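Local coordinates for oxidoreductase, NAD-binding/iron-sulfur cluster-binding protein (Nitratireductor pacificus pht-3B, PDB 6ZXX) that probably acts as a cobalamin-dependent reductive dehalogenase, binding a corrinoid cofactor and two [4Fe-4S] clusters within a single chain, at residues E108-S113 with Y241-D246; A143-V148 with F232-V237; E433-A438 with R590-C595; C539-K544 with A618-I623. All coordinates share one frame; numbering follows the deposited sequence.

From the N terminus, helix 103-116 and strand 142-149 each supply the first half of a contact before the chain returns. Strand 232-239 pairs with strand 142-149 in contact 2, and the loop after it meets the helix in contact 1, so the loop closed by contact 2 falls within that of contact 1. The two touch where L110 packs on L144. Further on, 433-438 opens contact 3 and 539-544 opens contact 4; 590-595 closes the former and 618-623 the latter, so these loops cross. Contacts 3 and 4 meet at M594 and K544 and share one [4Fe-4S] cluster, tying the ferredoxin-like region to helices 432-437 and 619-628.

Contact 1: residues E108-S113 with Y241-D246; sequences ENLKAS and YALAAD
The K111 side chain, extended beyond CG, carries its ammonium group out from the helix to D246, whose CG lies beside its own backbone N (chi1 -69°), and the two side chains meet from opposite directions. The contact joins helix 103-116 to the loop after strand 232-239, at one border of an antiparallel four-stranded sheet. K111 NZ and D246 OD2 form a salt bridge of 2.9 Å, in which the nitrogen reaches OD2 on its syn side, 21° out of the carboxylate plane. The second oxygen is held more weakly, with 3.0 Å between K111 NZ and D246 OD1. OD2 has a further, weak partner in the backbone N of I124 on the outermost strand 121-126, so the carboxylate spans helix and sheet edge.

Beside the salt bridge the contact is apolar. L110 turns CG anti to its backbone N (chi1 -155°), and CD2 meets L243 CD1 at 3.8 Å, the two leucines crossing at about a right angle. The same methyl stands at the edge of the Y241 ring, near its plane, with 4.4 Å between L110 CD2 and Y241 CE2. Y186 and V187 of helix 168-189 also pack against L110. Within the helix, the carbonyl of N109 accepts two bonds from S113, one turn on, which reach it from opposite faces of its plane: S113 OG to N109 O is 2.8 Å and S113 N to N109 O is 2.9 Å.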
loop_
_atom_site.group_PDB
_atom_site.type_symbol
_atom_site.label_atom_id
_atom_site.label_comp_id
_atom_site.label_asym_id
_atom_site.label_seq_id
_atom_site.Cartn_x
_atom_site.Cartn_y
_atom_site.Cartn_z
ATOM N N GLU A 108 -9.684 -20.407 4.652
ATOM C CA GLU A 108 -9.361 -19.279 5.514
ATOM C C GLU A 108 -8.217 -18.445 4.973
ATOM O O GLU A 108 -8.289 -17.206 4.908
ATOM C CB GLU A 108 -9.009 -19.787 6.901
ATOM C CG GLU A 108 -10.232 -20.224 7.660
ATOM C CD GLU A 108 -9.934 -21.113 8.849
ATOM O OE1 GLU A 108 -8.753 -21.215 9.258
ATOM O OE2 GLU A 108 -10.923 -21.705 9.367
ATOM N N ASN A 109 -7.169 -19.125 4.551
ATOM C CA ASN A 109 -5.992 -18.442 4.007
ATOM C C ASN A 109 -6.260 -17.647 2.712
ATOM O O ASN A 109 -5.702 -16.569 2.490
ATOM C CB ASN A 109 -4.896 -19.453 3.756
ATOM C CG ASN A 109 -3.757 -18.876 2.964
ATOM O OD1 ASN A 109 -2.892 -18.140 3.499
ATOM N ND2 ASN A 109 -3.760 -19.183 1.675
ATOM N N LEU A 110 -7.136 -18.183 1.877
ATOM C CA LEU A 110 -7.450 -17.558 0.615
ATOM C C LEU A 110 -8.425 -16.424 0.798
ATOM O O LEU A 110 -8.309 -15.369 0.149
ATOM C CB LEU A 110 -7.988 -18.611 -0.337
ATOM C CG LEU A 110 -7.829 -18.347 -1.844
ATOM C CD1 LEU A 110 -6.435 -17.936 -2.294
ATOM C CD2 LEU A 110 -8.301 -19.593 -2.587
ATOM N N LYS A 111 -9.411 -16.616 1.657
ATOM C CA LYS A 111 -10.265 -15.481 2.048
ATOM C C LYS A 111 -9.434 -14.350 2.663
ATOM O O LYS A 111 -9.662 -13.202 2.411
ATOM C CB LYS A 111 -11.322 -15.908 3.060
ATOM C CG LYS A 111 -12.411 -16.758 2.493
ATOM C CD LYS A 111 -13.427 -16.869 3.592
ATOM C CE LYS A 111 -14.522 -17.839 3.207
ATOM N NZ LYS A 111 -15.649 -17.723 4.157
ATOM N N ALA A 112 -8.525 -14.691 3.546
ATOM C CA ALA A 112 -7.695 -13.698 4.178
ATOM C C ALA A 112 -6.847 -12.970 3.142
ATOM O O ALA A 112 -6.624 -11.767 3.246
ATOM C CB ALA A 112 -6.822 -14.364 5.228
ATOM N N SER A 113 -6.306 -13.732 2.178
ATOM C CA SER A 113 -5.493 -13.181 1.062
ATOM C C SER A 113 -6.290 -12.172 0.280
ATOM O O SER A 113 -5.798 -11.112 -0.085
ATOM C CB SER A 113 -5.046 -14.316 0.117
ATOM O OG SER A 113 -4.113 -15.176 0.724
ATOM N N TYR A 241 -7.578 -26.606 -6.506
ATOM C CA TYR A 241 -7.195 -26.509 -5.060
ATOM C C TYR A 241 -8.458 -26.580 -4.201
ATOM O O TYR A 241 -9.299 -25.649 -4.211
ATOM C CB TYR A 241 -6.479 -25.191 -4.876
ATOM C CG TYR A 241 -5.905 -24.804 -3.551
ATOM C CD1 TYR A 241 -4.904 -25.518 -2.956
ATOM C CD2 TYR A 241 -6.253 -23.573 -2.996
ATOM C CE1 TYR A 241 -4.304 -25.046 -1.782
ATOM C CE2 TYR A 241 -5.673 -23.081 -1.849
ATOM C CZ TYR A 241 -4.699 -23.803 -1.240
ATOM O OH TYR A 241 -4.151 -23.271 -0.079
ATOM N N ALA A 242 -8.623 -27.700 -3.510
ATOM C CA ALA A 242 -9.861 -27.953 -2.769
ATOM C C ALA A 242 -10.002 -26.992 -1.575
ATOM O O ALA A 242 -9.048 -26.770 -0.794
ATOM C CB ALA A 242 -9.920 -29.402 -2.286
ATOM N N LEU A 243 -11.209 -26.445 -1.443
ATOM C CA LEU A 243 -11.527 -25.435 -0.426
ATOM C C LEU A 243 -12.839 -25.765 0.273
ATOM O O LEU A 243 -13.800 -26.196 -0.372
ATOM C CB LEU A 243 -11.710 -24.063 -1.091
ATOM C CG LEU A 243 -10.516 -23.505 -1.839
ATOM C CD1 LEU A 243 -10.908 -22.314 -2.703
ATOM C CD2 LEU A 243 -9.473 -23.122 -0.826
ATOM N N ALA A 244 -12.906 -25.471 1.568
ATOM C CA ALA A 244 -14.188 -25.525 2.294
ATOM C C ALA A 244 -15.120 -24.463 1.742
ATOM O O ALA A 244 -14.746 -23.287 1.641
ATOM C CB ALA A 244 -13.974 -25.339 3.790
ATOM N N ALA A 245 -16.328 -24.883 1.386
ATOM C CA ALA A 245 -17.326 -23.975 0.837
ATOM C C ALA A 245 -18.198 -23.263 1.913
ATOM O O ALA A 245 -18.355 -23.716 3.060
ATOM C CB ALA A 245 -18.205 -24.716 -0.152
ATOM N N ASP A 246 -18.794 -22.154 1.472
ATOM C CA ASP A 246 -19.717 -21.330 2.252
ATOM C C ASP A 246 -21.149 -21.641 1.873
ATOM O O ASP A 246 -21.391 -22.462 0.974
ATOM C CB ASP A 246 -19.403 -19.842 2.009
ATOM C CG ASP A 246 -18.064 -19.440 2.617
ATOM O OD1 ASP A 246 -17.856 -19.734 3.800
ATOM O OD2 ASP A 246 -17.197 -18.858 1.951
#

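Contact 2: residues A143-V148 with F232-V237; sequences ALVFAV and FRLGVV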
loop_
_atom_site.group_PDB
_atom_site.type_symbol
_atom_site.label_atom_id
_atom_site.label_comp_id
_atom_site.label_asym_id
_atom_site.label_seq_id
_atom_site.Cartn_x
_atom_site.Cartn_y
_atom_site.Cartn_z
ATOM N N ALA A 143 -14.657 -22.495 -6.544
ATOM C CA ALA A 143 -14.530 -21.076 -6.862
ATOM C C ALA A 143 -14.364 -20.209 -5.611
ATOM O O ALA A 143 -15.119 -20.324 -4.621
ATOM C CB ALA A 143 -15.753 -20.616 -7.643
ATOM N N LEU A 144 -13.374 -19.352 -5.656
ATOM C CA LEU A 144 -13.267 -18.267 -4.707
ATOM C C LEU A 144 -13.961 -17.054 -5.317
ATOM O O LEU A 144 -13.477 -16.494 -6.307
ATOM C CB LEU A 144 -11.809 -17.900 -4.422
ATOM C CG LEU A 144 -11.734 -16.730 -3.428
ATOM C CD1 LEU A 144 -11.624 -17.224 -1.998
ATOM C CD2 LEU A 144 -10.566 -15.816 -3.694
ATOM N N VAL A 145 -15.068 -16.626 -4.697
ATOM C CA VAL A 145 -15.831 -15.527 -5.208
ATOM C C VAL A 145 -15.628 -14.339 -4.300
ATOM O O VAL A 145 -15.695 -14.462 -3.082
ATOM C CB VAL A 145 -17.332 -15.860 -5.310
ATOM C CG1 VAL A 145 -18.037 -14.798 -6.149
ATOM C CG2 VAL A 145 -17.527 -17.226 -5.919
ATOM N N PHE A 146 -15.360 -13.175 -4.897
ATOM C CA PHE A 146 -15.202 -11.944 -4.133
ATOM C C PHE A 146 -15.887 -10.762 -4.808
ATOM O O PHE A 146 -16.037 -10.716 -6.022
ATOM C CB PHE A 146 -13.739 -11.633 -3.853
ATOM C CG PHE A 146 -12.962 -11.264 -5.072
ATOM C CD1 PHE A 146 -12.336 -12.246 -5.802
ATOM C CD2 PHE A 146 -12.826 -9.932 -5.466
ATOM C CE1 PHE A 146 -11.612 -11.935 -6.946
ATOM C CE2 PHE A 146 -12.091 -9.613 -6.591
ATOM C CZ PHE A 146 -11.491 -10.613 -7.342
ATOM N N ALA A 147 -16.365 -9.833 -3.994
ATOM C CA ALA A 147 -16.965 -8.596 -4.506
ATOM C C ALA A 147 -16.120 -7.429 -4.075
ATOM O O ALA A 147 -15.502 -7.446 -3.000
ATOM C CB ALA A 147 -18.402 -8.422 -3.991
ATOM N N VAL A 148 -16.051 -6.429 -4.943
ATOM C CA VAL A 148 -15.410 -5.122 -4.630
ATOM C C VAL A 148 -16.518 -4.055 -4.744
ATOM O O VAL A 148 -17.173 -3.967 -5.787
ATOM C CB VAL A 148 -14.201 -4.794 -5.559
ATOM C CG1 VAL A 148 -13.719 -3.384 -5.355
ATOM C CG2 VAL A 148 -13.034 -5.770 -5.330
ATOM N N PHE A 232 -21.546 -2.933 -6.599
ATOM C CA PHE A 232 -20.288 -3.680 -6.580
ATOM C C PHE A 232 -20.101 -4.450 -7.894
ATOM O O PHE A 232 -20.988 -4.466 -8.770
ATOM C CB PHE A 232 -20.277 -4.673 -5.415
ATOM C CG PHE A 232 -21.272 -5.766 -5.586
ATOM C CD1 PHE A 232 -22.594 -5.579 -5.147
ATOM C CD2 PHE A 232 -20.915 -6.943 -6.262
ATOM C CE1 PHE A 232 -23.510 -6.557 -5.337
ATOM C CE2 PHE A 232 -21.844 -7.937 -6.443
ATOM C CZ PHE A 232 -23.145 -7.741 -5.987
ATOM N N ARG A 233 -18.911 -5.027 -8.012
ATOM C CA ARG A 233 -18.527 -5.880 -9.131
ATOM C C ARG A 233 -17.838 -7.084 -8.564
ATOM O O ARG A 233 -17.347 -7.028 -7.440
ATOM C CB ARG A 233 -17.610 -5.173 -10.128
ATOM C CG ARG A 233 -18.209 -3.919 -10.745
ATOM C CD ARG A 233 -19.461 -4.175 -11.568
ATOM N NE ARG A 233 -19.115 -4.705 -12.878
ATOM C CZ ARG A 233 -19.933 -4.863 -13.911
ATOM N NH1 ARG A 233 -21.196 -4.514 -13.866
ATOM N NH2 ARG A 233 -19.446 -5.378 -15.021
ATOM N N LEU A 234 -17.778 -8.148 -9.368
ATOM C CA LEU A 234 -17.243 -9.458 -8.952
ATOM C C LEU A 234 -15.910 -9.837 -9.611
ATOM O O LEU A 234 -15.604 -9.557 -10.776
ATOM C CB LEU A 234 -18.220 -10.612 -9.295
ATOM C CG LEU A 234 -19.506 -11.047 -8.573
ATOM C CD1 LEU A 234 -19.464 -10.755 -7.061
ATOM C CD2 LEU A 234 -20.712 -10.435 -9.234
ATOM N N GLY A 235 -15.176 -10.620 -8.851
ATOM C CA GLY A 235 -14.109 -11.454 -9.388
ATOM C C GLY A 235 -14.252 -12.879 -8.860
ATOM O O GLY A 235 -14.871 -13.141 -7.815
ATOM N N VAL A 236 -13.686 -13.811 -9.613
ATOM C CA VAL A 236 -13.677 -15.253 -9.247
ATOM C C VAL A 236 -12.320 -15.859 -9.553
ATOM O O VAL A 236 -11.681 -15.513 -10.540
ATOM C CB VAL A 236 -14.764 -16.070 -10.021
ATOM C CG1 VAL A 236 -14.708 -17.554 -9.675
ATOM C CG2 VAL A 236 -16.157 -15.529 -9.689
ATOM N N VAL A 237 -11.898 -16.771 -8.708
ATOM C CA VAL A 237 -10.772 -17.645 -9.023
ATOM C C VAL A 237 -11.320 -19.061 -8.917
ATOM O O VAL A 237 -11.761 -19.463 -7.852
ATOM C CB VAL A 237 -9.621 -17.499 -8.032
ATOM C CG1 VAL A 237 -8.545 -18.523 -8.317
ATOM C CG2 VAL A 237 -9.061 -16.096 -8.100
#
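V237 O accepts the shortest polar bond between these strands, 2.7 Å from L144 N, and the CA of A143 adds a CH...O contact to it of 3.4 Å. L144 O in turn receives V237 N, making a hydrogen-bonded antiparallel pair. F146 with G235 and V148 with R233 repeat it, so six N-H...O bonds, all within about 20° of straight, join the strands; that from F146 N to G235 O is 3.0 Å long with an angle of 174° at the hydrogen. V145 with V236 and A147 with L234 alternate as the non-hydrogen-bonded pairs.

F146 CG sits between the backbone N and the carbonyl carbon (chi1 68°), which folds the ring across the strand and over G235. The glycine CA lies 3.7 Å from the centroid of the F146 ring, 25° off its normal, a CH-pi contact over the face.

On the other side of the sheet V145 and V236 run side by side, with V145 CG1 4.1 Å from V236 CG2, while A147 CB rests 3.7 Å from F232 CD2. Helix 206-212 covers this face, and helix 168-189 covers the one bearing L144, F146 and V148. The guanidinium of R233 leads away to a salt bridge with D173 and a bond to P62 O. Two central strands of an antiparallel sheet, sandwiched between helices, are thus paired here; the same 1-2-4-3 strand order recurs in the sheet of strands 394-399, 422-429, 514-521 and 474-477.

Contact 3: residues E433-A438 with R590-C595; sequences ETMEGA and RCMKMC. With SF4 (iron/sulfur cluster), chain E; SF4 (iron/sulfur cluster), chain D.
The ferredoxin-like dicluster region meets the end of helix 432-437 here, through short helix 590-594, where C591 binds one [4Fe-4S] cluster and C595, just beyond the helix, binds the other. C591 SG lies 2.3 Å from FE3 of its cluster, and C595 SG 2.2 Å from FE3 of the second. K593, between these ligands in sequence, extends its side chain to the other segment: with CG anti to the backbone N (chi1 -177°) and a bend at the last torsion, it slides past M435 in the reverse direction and delivers its ammonium group to backbone carbonyls at the helix end. K593 NZ bonds M435 O at 2.9 Å, in the carbonyl plane on a lone pair, and approaches A438 O almost head-on, at 2.5 Å, so short that the exact length is doubtful. These oxygens would probably stabilise a buried positive charge, and the E436 carboxylate, though not in contact with the ammonium, could add to the effect.

A water extends the junction, donating to both E436 OE1 and K593 O. M435 lays CG against K593 CB at 3.8 Å and passes SD over the K593 backbone. Its terminal CE then reaches the M592 CE at 3.9 Å, the two methionines crossing at about a right angle. M592 also touches the bound cobalamin and lies close to Q430, a residue of its site. Ligands for two cubanes this close in sequence, next to a corrinoid, are consistent with the ferredoxin-like dicluster site of a reductive dehalogenase.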
loop_
_atom_site.group_PDB
_atom_site.type_symbol
_atom_site.label_atom_id
_atom_site.label_comp_id
_atom_site.label_asym_id
_atom_site.label_seq_id
_atom_site.Cartn_x
_atom_site.Cartn_y
_atom_site.Cartn_z
ATOM N N GLU A 433 -3.606 -4.896 10.456
ATOM C CA GLU A 433 -3.959 -6.214 11.026
ATOM C C GLU A 433 -2.966 -7.308 10.635
ATOM O O GLU A 433 -2.511 -8.076 11.481
ATOM C CB GLU A 433 -5.368 -6.642 10.622
ATOM C CG GLU A 433 -6.480 -5.932 11.423
ATOM C CD GLU A 433 -6.723 -4.479 11.000
ATOM O OE1 GLU A 433 -6.308 -4.136 9.842
ATOM O OE2 GLU A 433 -7.350 -3.703 11.788
ATOM N N THR A 434 -2.623 -7.367 9.361
ATOM C CA THR A 434 -1.601 -8.301 8.909
ATOM C C THR A 434 -0.266 -8.076 9.654
ATOM O O THR A 434 0.348 -9.012 10.158
ATOM C CB THR A 434 -1.365 -8.196 7.401
ATOM O OG1 THR A 434 -2.596 -8.362 6.703
ATOM C CG2 THR A 434 -0.373 -9.220 6.946
ATOM N N MET A 435 0.143 -6.829 9.732
ATOM C CA MET A 435 1.393 -6.490 10.367
ATOM C C MET A 435 1.411 -6.767 11.841
ATOM O O MET A 435 2.481 -6.952 12.436
ATOM C CB MET A 435 1.723 -5.007 10.166
ATOM C CG MET A 435 3.224 -4.735 10.245
ATOM S SD MET A 435 3.685 -3.073 9.709
ATOM C CE MET A 435 3.423 -3.053 7.932
ATOM N N GLU A 436 0.226 -6.721 12.443
ATOM C CA GLU A 436 0.064 -7.033 13.876
ATOM C C GLU A 436 0.394 -8.495 14.177
ATOM O O GLU A 436 0.955 -8.797 15.208
ATOM C CB GLU A 436 -1.354 -6.619 14.384
ATOM C CG GLU A 436 -1.419 -5.916 15.758
ATOM C CD GLU A 436 -0.170 -5.113 16.177
ATOM O OE1 GLU A 436 0.380 -4.285 15.417
ATOM O OE2 GLU A 436 0.286 -5.357 17.310
ATOM N N GLY A 437 0.053 -9.382 13.259
ATOM C CA GLY A 437 0.367 -10.811 13.400
ATOM C C GLY A 437 1.790 -11.183 12.964
ATOM O O GLY A 437 2.243 -12.288 13.197
ATOM N N ALA A 438 2.479 -10.257 12.327
ATOM C CA ALA A 438 3.746 -10.523 11.700
ATOM C C ALA A 438 4.866 -10.136 12.601
ATOM O O ALA A 438 4.707 -9.354 13.493
ATOM C CB ALA A 438 3.865 -9.755 10.367
ATOM N N ARG A 590 9.937 -4.146 10.143
ATOM C CA ARG A 590 9.649 -4.311 11.527
ATOM C C ARG A 590 9.497 -2.958 12.202
ATOM O O ARG A 590 8.722 -2.809 13.155
ATOM C CB ARG A 590 10.752 -5.156 12.171
ATOM C CG ARG A 590 10.626 -5.291 13.674
ATOM C CD ARG A 590 11.358 -6.496 14.256
ATOM N NE ARG A 590 11.210 -6.551 15.714
ATOM C CZ ARG A 590 10.144 -7.032 16.343
ATOM N NH1 ARG A 590 9.108 -7.526 15.661
ATOM N NH2 ARG A 590 10.090 -6.994 17.667
ATOM N N CYS A 591 10.236 -1.964 11.700
ATOM C CA CYS A 591 10.290 -0.622 12.276
ATOM C C CYS A 591 8.946 0.076 12.194
ATOM O O CYS A 591 8.547 0.802 13.145
ATOM C CB CYS A 591 11.365 0.203 11.614
ATOM S SG CYS A 591 11.381 0.148 9.808
ATOM N N MET A 592 8.229 -0.155 11.092
ATOM C CA MET A 592 6.847 0.353 10.968
ATOM C C MET A 592 5.906 -0.319 11.955
ATOM O O MET A 592 5.037 0.296 12.542
ATOM C CB MET A 592 6.309 0.090 9.595
ATOM C CG MET A 592 7.036 0.792 8.482
ATOM S SD MET A 592 6.258 0.435 6.909
ATOM C CE MET A 592 6.702 -1.292 6.777
ATOM N N LYS A 593 6.096 -1.621 12.116
ATOM C CA LYS A 593 5.300 -2.408 13.018
ATOM C C LYS A 593 5.405 -1.927 14.470
ATOM O O LYS A 593 4.415 -1.854 15.193
ATOM C CB LYS A 593 5.743 -3.886 12.917
ATOM C CG LYS A 593 4.898 -4.808 13.802
ATOM C CD LYS A 593 5.504 -6.181 14.014
ATOM C CE LYS A 593 4.853 -6.779 15.280
ATOM N NZ LYS A 593 3.665 -7.648 15.042
ATOM N N MET A 594 6.611 -1.592 14.900
ATOM C CA MET A 594 6.893 -1.391 16.345
ATOM C C MET A 594 6.633 0.041 16.848
ATOM O O MET A 594 6.599 0.325 18.042
ATOM C CB MET A 594 8.322 -1.809 16.663
ATOM C CG MET A 594 8.596 -3.274 16.345
ATOM S SD MET A 594 7.422 -4.455 17.055
ATOM C CE MET A 594 7.842 -4.351 18.801
ATOM N N CYS A 595 6.363 0.932 15.907
ATOM C CA CYS A 595 6.138 2.342 16.222
ATOM C C CYS A 595 4.826 2.537 16.932
ATOM O O CYS A 595 3.819 1.970 16.530
ATOM C CB CYS A 595 6.122 3.157 14.919
ATOM S SG CYS A 595 5.858 4.906 15.158
HETATM FE FE1 SF4 E . 15.471 -1.801 7.871
HETATM FE FE2 SF4 E . 13.998 -3.874 9.159
HETATM FE FE3 SF4 E . 13.288 -1.033 9.572
HETATM FE FE4 SF4 E . 15.687 -2.140 10.643
HETATM S S1 SF4 E . 13.678 -2.728 10.948
HETATM S S2 SF4 E . 15.320 -0.381 9.498
HETATM S S3 SF4 E . 16.148 -3.503 9.056
HETATM S S4 SF4 E . 13.389 -2.308 7.829
HETATM FE FE1 SF4 D . 10.617 5.489 16.073
HETATM FE FE2 SF4 D . 9.145 6.187 18.385
HETATM FE FE3 SF4 D . 7.749 5.750 15.865
HETATM FE FE4 SF4 D . 9.409 8.012 16.338
HETATM S S1 SF4 D . 7.618 7.335 17.356
HETATM S S2 SF4 D . 9.398 6.594 14.710
HETATM S S3 SF4 D . 10.874 7.035 17.488
HETATM S S4 SF4 D . 8.960 4.482 17.072
HETATM O O HOH W 1 2.065 -2.343 16.919
#

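Contact 4: residues C539-K544 with A618-I623; sequences CNQCRK and ARAAII. With SF4 (iron/sulfur cluster), chain D.
The amide of Q541 and the guanidinium of R619 stand nearly perpendicular, 81° apart, as the two side chains cross; their nearest approach is 4.0 Å from Q541 NE2 to R619 CB. At the other end of the amide, Q541 OE1 comes to 3.7 Å from A620 CB. This is the CxxC start of a ferredoxin-type cluster motif, packed against helix 619-628. A second flat group, the guanidinium of R543, has N540 O at its edge and in its plane. R543 NH1 donates to N540 O at 2.8 Å and also to C542 O, lying in both cases well above the carbonyl plane, and so braces the turn that carries the cysteines.

The apolar centre of the contact is I623. With CG1 beside its backbone N (chi1 -68°), it sends CD1 against the turn, 3.4 Å from Q541 O and 3.8 Å from C542 CB, while its CG2 lies near C542 SG. The isoleucine therefore packs directly against a cluster ligand. Salt bridges outside the apolar patch fix the same helix: R619 pairs with D537, and K544 reaches D626 and D627.

C539 SG and C542 SG each bind an iron of the cluster, FE4 and FE2 respectively, and C545 and C595 complete its set of four cysteines. R543 occupies the N-cap position of the following helix. At the first residue of that helix, K544 N points to C542 SG in a long, weak N-H...S bond of 3.7 Å.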
loop_
_atom_site.group_PDB
_atom_site.type_symbol
_atom_site.label_atom_id
_atom_site.label_comp_id
_atom_site.label_asym_id
_atom_site.label_seq_id
_atom_site.Cartn_x
_atom_site.Cartn_y
_atom_site.Cartn_z
ATOM N N CYS A 539 9.376 11.851 18.740
ATOM C CA CYS A 539 10.519 10.972 18.417
ATOM C C CYS A 539 11.744 11.266 19.265
ATOM O O CYS A 539 12.533 10.365 19.511
ATOM C CB CYS A 539 10.900 11.024 16.925
ATOM S SG CYS A 539 9.786 10.117 15.796
ATOM N N ASN A 540 11.936 12.512 19.670
ATOM C CA ASN A 540 13.049 12.867 20.562
ATOM C C ASN A 540 13.020 12.128 21.870
ATOM O O ASN A 540 14.090 11.852 22.433
ATOM C CB ASN A 540 13.170 14.385 20.795
ATOM C CG ASN A 540 13.852 15.107 19.586
ATOM O OD1 ASN A 540 14.767 14.566 18.910
ATOM N ND2 ASN A 540 13.387 16.324 19.290
ATOM N N GLN A 541 11.834 11.727 22.330
ATOM C CA GLN A 541 11.762 10.948 23.565
ATOM C C GLN A 541 11.313 9.514 23.386
ATOM O O GLN A 541 10.954 8.849 24.342
ATOM C CB GLN A 541 10.930 11.669 24.626
ATOM C CG GLN A 541 9.722 12.391 24.106
ATOM C CD GLN A 541 9.113 13.324 25.127
ATOM O OE1 GLN A 541 9.230 13.133 26.362
ATOM N NE2 GLN A 541 8.392 14.298 24.627
ATOM N N CYS A 542 11.372 9.012 22.173
ATOM C CA CYS A 542 11.036 7.612 21.897
ATOM C C CYS A 542 12.243 6.975 21.194
ATOM O O CYS A 542 13.010 7.661 20.542
ATOM C CB CYS A 542 9.804 7.555 20.998
ATOM S SG CYS A 542 9.141 5.927 20.591
ATOM N N ARG A 543 12.445 5.667 21.384
ATOM C CA ARG A 543 13.509 4.887 20.699
ATOM C C ARG A 543 13.016 3.507 20.263
ATOM O O ARG A 543 13.818 2.632 19.978
ATOM C CB ARG A 543 14.681 4.664 21.662
ATOM C CG ARG A 543 15.283 5.915 22.256
ATOM C CD ARG A 543 16.032 6.680 21.181
ATOM N NE ARG A 543 16.787 7.828 21.688
ATOM C CZ ARG A 543 16.248 8.986 22.083
ATOM N NH1 ARG A 543 14.932 9.188 22.106
ATOM N NH2 ARG A 543 17.032 9.960 22.493
ATOM N N LYS A 544 11.709 3.299 20.188
ATOM C CA LYS A 544 11.194 1.958 20.097
ATOM C C LYS A 544 11.620 1.264 18.831
ATOM O O LYS A 544 12.051 0.104 18.842
ATOM C CB LYS A 544 9.671 1.955 20.254
ATOM C CG LYS A 544 9.068 0.567 20.290
ATOM C CD LYS A 544 7.714 0.540 20.967
ATOM C CE LYS A 544 7.178 -0.882 20.954
ATOM N NZ LYS A 544 5.947 -0.908 21.798
ATOM N N ALA A 618 1.707 14.629 27.817
ATOM C CA ALA A 618 1.328 13.178 27.810
ATOM C C ALA A 618 2.250 12.229 27.006
ATOM O O ALA A 618 2.102 11.003 27.082
ATOM C CB ALA A 618 -0.098 13.029 27.302
ATOM N N ARG A 619 3.143 12.786 26.188
ATOM C CA ARG A 619 3.858 12.000 25.173
ATOM C C ARG A 619 4.739 10.981 25.797
ATOM O O ARG A 619 4.727 9.809 25.379
ATOM C CB ARG A 619 4.706 12.891 24.278
ATOM C CG ARG A 619 3.839 13.766 23.437
ATOM C CD ARG A 619 4.629 14.764 22.620
ATOM N NE ARG A 619 3.670 15.487 21.775
ATOM C CZ ARG A 619 3.831 16.704 21.321
ATOM N NH1 ARG A 619 4.908 17.394 21.607
ATOM N NH2 ARG A 619 2.875 17.245 20.597
ATOM N N ALA A 620 5.501 11.396 26.805
ATOM C CA ALA A 620 6.389 10.434 27.521
ATOM C C ALA A 620 5.648 9.193 28.092
ATOM O O ALA A 620 6.152 8.086 28.060
ATOM C CB ALA A 620 7.115 11.151 28.633
ATOM N N ALA A 621 4.466 9.427 28.629
ATOM C CA ALA A 621 3.640 8.427 29.250
ATOM C C ALA A 621 3.087 7.485 28.188
ATOM O O ALA A 621 2.940 6.284 28.411
ATOM C CB ALA A 621 2.488 9.116 29.990
ATOM N N ILE A 622 2.693 8.061 27.065
ATOM C CA ILE A 622 2.176 7.288 25.940
ATOM C C ILE A 622 3.267 6.386 25.383
ATOM O O ILE A 622 3.068 5.219 25.057
ATOM C CB ILE A 622 1.621 8.237 24.842
ATOM C CG1 ILE A 622 0.297 8.815 25.337
ATOM C CG2 ILE A 622 1.382 7.496 23.523
ATOM C CD1 ILE A 622 -0.351 9.800 24.398
ATOM N N ILE A 623 4.437 6.961 25.227
ATOM C CA ILE A 623 5.590 6.190 24.771
ATOM C C ILE A 623 5.874 4.998 25.684
ATOM O O ILE A 623 6.096 3.873 25.213
ATOM C CB ILE A 623 6.834 7.089 24.698
ATOM C CG1 ILE A 623 6.657 8.107 23.578
ATOM C CG2 ILE A 623 8.065 6.250 24.475
ATOM C CD1 ILE A 623 7.632 9.238 23.648
HETATM FE FE1 SF4 D . 10.617 5.489 16.073
HETATM FE FE2 SF4 D . 9.145 6.187 18.385
HETATM FE FE3 SF4 D . 7.749 5.750 15.865
HETATM FE FE4 SF4 D . 9.409 8.012 16.338
HETATM S S1 SF4 D . 7.618 7.335 17.356
HETATM S S2 SF4 D . 9.398 6.594 14.710
HETATM S S3 SF4 D . 10.874 7.035 17.488
HETATM S S4 SF4 D . 8.960 4.482 17.072
#